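Local structure of beta-lactamase (Nostoc sp., 6NHS) at residues R93-P96 with T97-Q100; D101-I104 with R105-F108. The protein probably hydrolyses the beta-lactam ring of penicillin-type antibiotics, as a class D beta-lactamase of the serine, penicillin-binding-protein-like family. One frame throughout, in Å; residues are numbered along the deposited sequence.

Contact 1 (R93-P96 with T97-Q100)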
ATOM      1  N   ARG A  93      13.872  14.975 -10.763  1.00 31.45           N
ATOM      2  CA  ARG A  93      12.812  15.002  -9.772  1.00 34.18           C
ATOM      3  C   ARG A  93      13.419  15.039  -8.368  1.00 38.06           C
ATOM      4  O   ARG A  93      14.639  15.106  -8.196  1.00 37.45           O
ATOM      5  CB  ARG A  93      11.858  13.818  -9.980  1.00 31.83           C
ATOM      6  CG  ARG A  93      11.002  13.964 -11.238  1.00 32.33           C
ATOM      7  CD  ARG A  93      10.056  12.798 -11.456  1.00 30.84           C
ATOM      8  NE  ARG A  93       9.285  12.985 -12.684  1.00 31.96           N
ATOM      9  CZ  ARG A  93       9.731  12.688 -13.901  1.00 32.84           C
ATOM     10  NH1 ARG A  93      10.946  12.176 -14.062  1.00 28.34           N
ATOM     11  NH2 ARG A  93       8.961  12.903 -14.961  1.00 32.80           N
ATOM     12  N   GLN A  94      12.552  14.961  -7.354  1.00 42.44           N
ATOM     13  CA  GLN A  94      12.934  15.350  -5.997  1.00 47.24           C
ATOM     14  C   GLN A  94      13.994  14.427  -5.404  1.00 41.66           C
ATOM     15  O   GLN A  94      14.901  14.892  -4.706  1.00 42.61           O
ATOM     16  CB  GLN A  94      11.693  15.381  -5.104  1.00 54.76           C
ATOM     17  CG  GLN A  94      11.940  15.914  -3.702  1.00 66.24           C
ATOM     18  CD  GLN A  94      10.683  15.893  -2.849  1.00 74.05           C
ATOM     19  OE1 GLN A  94       9.669  15.305  -3.231  1.00 77.56           O
ATOM     20  NE2 GLN A  94      10.744  16.534  -1.688  1.00 76.94           N
ATOM     21  N   PHE A  95      13.897  13.124  -5.655  1.00 36.99           N
ATOM     22  CA  PHE A  95      14.805  12.173  -5.032  1.00 35.67           C
ATOM     23  C   PHE A  95      15.755  11.575  -6.056  1.00 38.37           C
ATOM     24  O   PHE A  95      15.312  11.160  -7.136  1.00 37.02           O
ATOM     25  CB  PHE A  95      14.010  11.064  -4.334  1.00 34.86           C
ATOM     26  CG  PHE A  95      13.027  11.584  -3.326  1.00 40.05           C
ATOM     27  CD1 PHE A  95      13.455  11.987  -2.071  1.00 43.88           C
ATOM     28  CD2 PHE A  95      11.680  11.690  -3.635  1.00 42.26           C
ATOM     29  CE1 PHE A  95      12.556  12.476  -1.141  1.00 45.77           C
ATOM     30  CE2 PHE A  95      10.775  12.178  -2.707  1.00 43.56           C
ATOM     31  CZ  PHE A  95      11.214  12.570  -1.459  1.00 44.83           C
ATOM     32  N   PRO A  96      17.055  11.508  -5.748  1.00 39.46           N
ATOM     33  CA  PRO A  96      18.029  11.014  -6.738  1.00 38.74           C
ATOM     34  C   PRO A  96      17.764   9.596  -7.226  1.00 33.23           C
ATOM     35  O   PRO A  96      18.051   9.295  -8.391  1.00 32.19           O
ATOM     36  CB  PRO A  96      19.366  11.109  -5.986  1.00 42.66           C
ATOM     37  CG  PRO A  96      19.140  12.152  -4.933  1.00 42.75           C
ATOM     38  CD  PRO A  96      17.709  11.989  -4.518  1.00 40.83           C
ATOM     39  N   THR A  97      17.230   8.710  -6.378  0.57 31.53           N
ATOM     40  CA  THR A  97      16.922   7.357  -6.832  0.57 32.32           C
ATOM     41  C   THR A  97      15.828   7.337  -7.890  0.57 31.04           C
ATOM     42  O   THR A  97      15.709   6.351  -8.620  0.57 31.64           O
ATOM     43  CB  THR A  97      16.499   6.467  -5.662  0.57 34.00           C
ATOM     44  OG1 THR A  97      15.261   6.940  -5.114  0.57 32.87           O
ATOM     45  CG2 THR A  97      17.571   6.462  -4.586  0.57 36.49           C
ATOM     46  N   TRP A  98      15.021   8.396  -7.979  1.00 27.13           N
ATOM     47  CA  TRP A  98      14.000   8.487  -9.017  1.00 27.34           C
ATOM     48  C   TRP A  98      14.571   8.882 -10.373  1.00 26.39           C
ATOM     49  O   TRP A  98      13.907   8.672 -11.395  1.00 27.20           O
ATOM     50  CB  TRP A  98      12.935   9.516  -8.628  1.00 26.16           C
ATOM     51  CG  TRP A  98      12.058   9.117  -7.482  1.00 29.22           C
ATOM     52  CD1 TRP A  98      12.101   7.947  -6.772  1.00 27.51           C
ATOM     53  CD2 TRP A  98      10.998   9.893  -6.916  1.00 30.91           C
ATOM     54  NE1 TRP A  98      11.127   7.950  -5.801  1.00 27.39           N
ATOM     55  CE2 TRP A  98      10.433   9.130  -5.871  1.00 29.64           C
ATOM     56  CE3 TRP A  98      10.468  11.159  -7.192  1.00 34.48           C
ATOM     57  CZ2 TRP A  98       9.359   9.591  -5.103  1.00 32.02           C
ATOM     58  CZ3 TRP A  98       9.402  11.616  -6.427  1.00 34.31           C
ATOM     59  CH2 TRP A  98       8.860  10.830  -5.393  1.00 34.55           C
ATOM     60  N   ASN A  99      15.762   9.474 -10.406  1.00 27.04           N
ATOM     61  CA  ASN A  99      16.329   9.988 -11.653  1.00 25.36           C
ATOM     62  C   ASN A  99      17.192   8.937 -12.344  1.00 27.34           C
ATOM     63  O   ASN A  99      18.358   9.168 -12.661  1.00 25.32           O
ATOM     64  CB  ASN A  99      17.122  11.258 -11.369  1.00 27.46           C
ATOM     65  CG  ASN A  99      16.270  12.343 -10.740  1.00 32.18           C
ATOM     66  OD1 ASN A  99      15.095  12.499 -11.077  1.00 30.21           O
ATOM     67  ND2 ASN A  99      16.858  13.099  -9.814  1.00 36.63           N
ATOM     68  N   GLN A 100      16.600   7.774 -12.605  0.69 24.20           N
ATOM     69  CA  GLN A 100      17.327   6.669 -13.209  0.69 26.41           C
ATOM     70  C   GLN A 100      16.320   5.686 -13.781  0.69 24.17           C
ATOM     71  O   GLN A 100      15.187   5.596 -13.306  0.69 22.33           O
ATOM     72  CB  GLN A 100      18.222   5.964 -12.185  0.69 29.86           C
ATOM     73  CG  GLN A 100      17.432   5.267 -11.096  0.69 31.49           C
ATOM     74  CD  GLN A 100      18.313   4.678 -10.012  0.69 40.15           C
ATOM     75  OE1 GLN A 100      19.529   4.611 -10.162  0.69 44.09           O
ATOM     76  NE2 GLN A 100      17.699   4.247  -8.910  0.69 42.98           N
TER
HETATM   77  O   HOH W   1      12.964  11.226 -12.107  1.00 29.92           O

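Contact 2 (D101-I104 with R105-F108). With EDO (1,2-ethanediol), chain D.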
ATOM      1  N   ASP A 101      16.750   4.941 -14.797  1.00 21.84           N
ATOM      2  CA  ASP A 101      15.923   3.861 -15.334  1.00 23.74           C
ATOM      3  C   ASP A 101      15.619   2.851 -14.231  1.00 23.20           C
ATOM      4  O   ASP A 101      16.415   2.654 -13.310  1.00 23.05           O
ATOM      5  CB  ASP A 101      16.635   3.139 -16.489  1.00 23.38           C
ATOM      6  CG  ASP A 101      17.048   4.064 -17.619  1.00 23.93           C
ATOM      7  OD1 ASP A 101      16.498   5.174 -17.750  1.00 23.28           O
ATOM      8  OD2 ASP A 101      17.919   3.653 -18.409  1.00 23.43           O
ATOM      9  N   THR A 102      14.464   2.193 -14.314  1.00 21.65           N
ATOM     10  CA  THR A 102      14.104   1.284 -13.228  1.00 19.99           C
ATOM     11  C   THR A 102      13.134   0.222 -13.745  1.00 23.85           C
ATOM     12  O   THR A 102      12.751   0.209 -14.917  1.00 22.59           O
ATOM     13  CB  THR A 102      13.538   2.072 -12.037  1.00 20.51           C
ATOM     14  OG1 THR A 102      13.563   1.261 -10.851  1.00 23.63           O
ATOM     15  CG2 THR A 102      12.112   2.534 -12.310  1.00 19.72           C
ATOM     16  N   ASN A 103      12.776  -0.702 -12.860  1.00 22.70           N
ATOM     17  CA  ASN A 103      11.781  -1.726 -13.133  1.00 20.69           C
ATOM     18  C   ASN A 103      10.751  -1.663 -12.013  1.00 21.30           C
ATOM     19  O   ASN A 103      10.877  -0.863 -11.079  1.00 21.94           O
ATOM     20  CB  ASN A 103      12.430  -3.118 -13.264  1.00 19.52           C
ATOM     21  CG  ASN A 103      13.139  -3.580 -11.984  1.00 21.03           C
ATOM     22  OD1 ASN A 103      12.634  -3.410 -10.877  1.00 22.28           O
ATOM     23  ND2 ASN A 103      14.314  -4.196 -12.146  1.00 20.12           N
ATOM     24  N   ILE A 104       9.731  -2.520 -12.090  1.00 19.60           N
ATOM     25  CA  ILE A 104       8.616  -2.368 -11.162  1.00 18.95           C
ATOM     26  C   ILE A 104       9.025  -2.765  -9.748  1.00 24.37           C
ATOM     27  O   ILE A 104       8.508  -2.208  -8.769  1.00 21.95           O
ATOM     28  CB  ILE A 104       7.379  -3.145 -11.664  1.00 22.04           C
ATOM     29  CG1 ILE A 104       6.118  -2.704 -10.914  1.00 23.90           C
ATOM     30  CG2 ILE A 104       7.568  -4.656 -11.533  1.00 21.62           C
ATOM     31  CD1 ILE A 104       4.837  -3.300 -11.489  1.00 22.34           C
ATOM     32  N   ARG A 105       9.963  -3.709  -9.602  0.54 22.19           N
ATOM     33  CA  ARG A 105      10.409  -4.093  -8.267  0.54 23.00           C
ATOM     34  C   ARG A 105      11.133  -2.943  -7.580  0.54 22.38           C
ATOM     35  O   ARG A 105      10.886  -2.656  -6.403  0.54 22.93           O
ATOM     36  CB  ARG A 105      11.316  -5.325  -8.332  0.54 23.94           C
ATOM     37  CG  ARG A 105      11.935  -5.681  -6.973  0.54 23.21           C
ATOM     38  CD  ARG A 105      12.827  -6.917  -7.033  0.54 23.83           C
ATOM     39  NE  ARG A 105      12.043  -8.133  -7.219  0.54 23.19           N
ATOM     40  CZ  ARG A 105      11.856  -8.732  -8.389  0.54 24.04           C
ATOM     41  NH1 ARG A 105      12.416  -8.239  -9.491  0.54 23.80           N
ATOM     42  NH2 ARG A 105      11.117  -9.832  -8.455  0.54 24.01           N
ATOM     43  N   GLN A 106      12.039  -2.275  -8.301  1.00 21.60           N
ATOM     44  CA  GLN A 106      12.766  -1.162  -7.707  1.00 23.24           C
ATOM     45  C   GLN A 106      11.895   0.088  -7.616  1.00 22.30           C
ATOM     46  O   GLN A 106      12.039   0.865  -6.661  1.00 23.37           O
ATOM     47  CB  GLN A 106      14.055  -0.887  -8.494  1.00 22.43           C
ATOM     48  CG  GLN A 106      15.047  -2.076  -8.519  1.00 22.13           C
ATOM     49  CD  GLN A 106      15.390  -2.572  -7.120  1.00 25.93           C
ATOM     50  OE1 GLN A 106      15.774  -1.790  -6.246  1.00 28.37           O
ATOM     51  NE2 GLN A 106      15.231  -3.871  -6.895  1.00 22.29           N
ATOM     52  N   ALA A 107      10.985   0.296  -8.576  1.00 19.70           N
ATOM     53  CA  ALA A 107      10.047   1.413  -8.458  1.00 21.17           C
ATOM     54  C   ALA A 107       9.152   1.242  -7.235  1.00 23.54           C
ATOM     55  O   ALA A 107       8.852   2.216  -6.530  1.00 24.22           O
ATOM     56  CB  ALA A 107       9.207   1.541  -9.730  1.00 20.30           C
ATOM     57  N   PHE A 108       8.716   0.007  -6.972  1.00 22.59           N
ATOM     58  CA  PHE A 108       7.964  -0.278  -5.753  1.00 22.60           C
ATOM     59  C   PHE A 108       8.810   0.011  -4.518  1.00 24.65           C
ATOM     60  O   PHE A 108       8.364   0.695  -3.590  1.00 23.54           O
ATOM     61  CB  PHE A 108       7.509  -1.739  -5.764  1.00 22.88           C
ATOM     62  CG  PHE A 108       6.435  -2.060  -4.751  1.00 25.62           C
ATOM     63  CD1 PHE A 108       6.770  -2.503  -3.479  1.00 27.20           C
ATOM     64  CD2 PHE A 108       5.090  -1.932  -5.081  1.00 26.80           C
ATOM     65  CE1 PHE A 108       5.780  -2.806  -2.546  1.00 28.85           C
ATOM     66  CE2 PHE A 108       4.093  -2.234  -4.146  1.00 29.30           C
ATOM     67  CZ  PHE A 108       4.444  -2.673  -2.883  1.00 25.52           C
TER
HETATM   68  C1  EDO D 303      19.096   0.388 -17.717  1.00 39.44           C
HETATM   69  O1  EDO D 303      19.380   1.789 -17.760  1.00 35.44           O
HETATM   70  C2  EDO D 303      19.247  -0.183 -19.120  1.00 44.84           C
HETATM   71  O2  EDO D 303      18.356   0.525 -19.990  1.00 53.06           O

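Contact 1 (R93-P96 with T97-Q100)
A surface loop between strands 85-86 and 102-103 folds back on itself here through a short 3-10 turn, and Phe95 and Trp98 pack side by side across it. The two rings form an edge-to-face (T-shaped) pair, with centroids 4.7 Å apart and planes at 75°. The edge of Phe95 is turned toward the face of the indole. Its CD2 lies over the six-membered ring, 3.4 Å from Trp98 CH2. Phe95 CB sits over the five-membered ring as a CH-pi contact. Trp98 CG lies anti to the carbonyl carbon, beside the backbone N (chi1 -69°). The two side chains point the same way. The 3-10 turn itself is marked by two backbone bonds from i+3 to i, Trp98 N to Phe95 O (2.9 Å) and Asn99 N to Pro96 O (3.1 Å). Asn99 then closes the loop with its side-chain amide. Its OD1 accepts from Arg93 N at 2.8 Å in a nearly straight bond (172°), with the donor tilted somewhat from the carbonyl plane. On the other side of the amide, ND2 makes a weak bond to Arg93 O, 3.4 Å away. A water accepts from Arg93 NH1 at 3.0 Å and lies 2.7 Å from Asn99 OD1. The extended Arg93 chain continues to a salt bridge with Asp89. Trp98 NE1 donates to Asn110 O, and Trp98 O accepts from Trp114 NE1 at the start of helix 113-123.

Contact 2 (D101-I104 with R105-F108)
The backbone passes from the short strand 102-103 straight into helix 104-110, with the first two i+4 to i bonds, Ala107 N to Asn103 O (2.8 Å) and Phe108 N to Ile104 O (2.9 Å). Asn103 is the N-cap. Its side chain turns back over the first turn, and OD1 accepts from Gln106 N at 2.9 Å. The bond is nearly straight at the hydrogen (168°), and the donor lies almost on the line of the side-chain C=O. A first torsion that sets CG between the backbone N and the carbonyl carbon (chi1 62°) brings OD1 to this place. The same oxygen lies 3.4 Å from Arg105 CB. Asn103 thus engages two amides of the first turn, one through its side chain and one through its backbone O. Thr102 packs against the same turn. Its OG1 stands 3.2 Å from Gln106 CB, and its CG2 meets the methyl of Ala107 at 4.0 Å. Asp101 OD2 takes a very short hydrogen bond (2.5 Å) from O1 of an ethanediol that probably came from the crystallisation liquor. The Arg105 chain leads away from 101-104, and NH2 makes salt bridges with Asp82 and Asp188. Gln106 OE1 accepts a hydrogen bond from Arg109 NH1. Thr102 pairs through its backbone with Leu86 of the antiparallel strand 85-86. Thr102 and Ala107 lean on Phe115 of helix 113-123. Ile104 and Phe108 reach Tyr116 of that helix and Ser70 of helix 65-76, and Phe108 also touches Lys66, probably part of the SxxK motif of this family.

How the contacts relate
Contacts 1 and 2 are consecutive along one chain, the loop 93-100 running directly into the strand and helix start of 101-108. Their centres lie 12 Å apart, and no other touch joins them. Contact 1 is at the surface, with no buried residue. Its chemistry is an aromatic pair, 3-10 backbone bonds, an asparagine side-chain amide and a water. Contact 2 is partly buried, and N-capping with regular helical bonds replaces ring packing as its main chemistry. Both touch helix 113-123: contact 1 near its start through Val113 and Trp114, contact 2 through Phe115 and Tyr116. Contact 2 also packs on helix 65-76, and its Phe108 touches a residue of the probable SxxK motif.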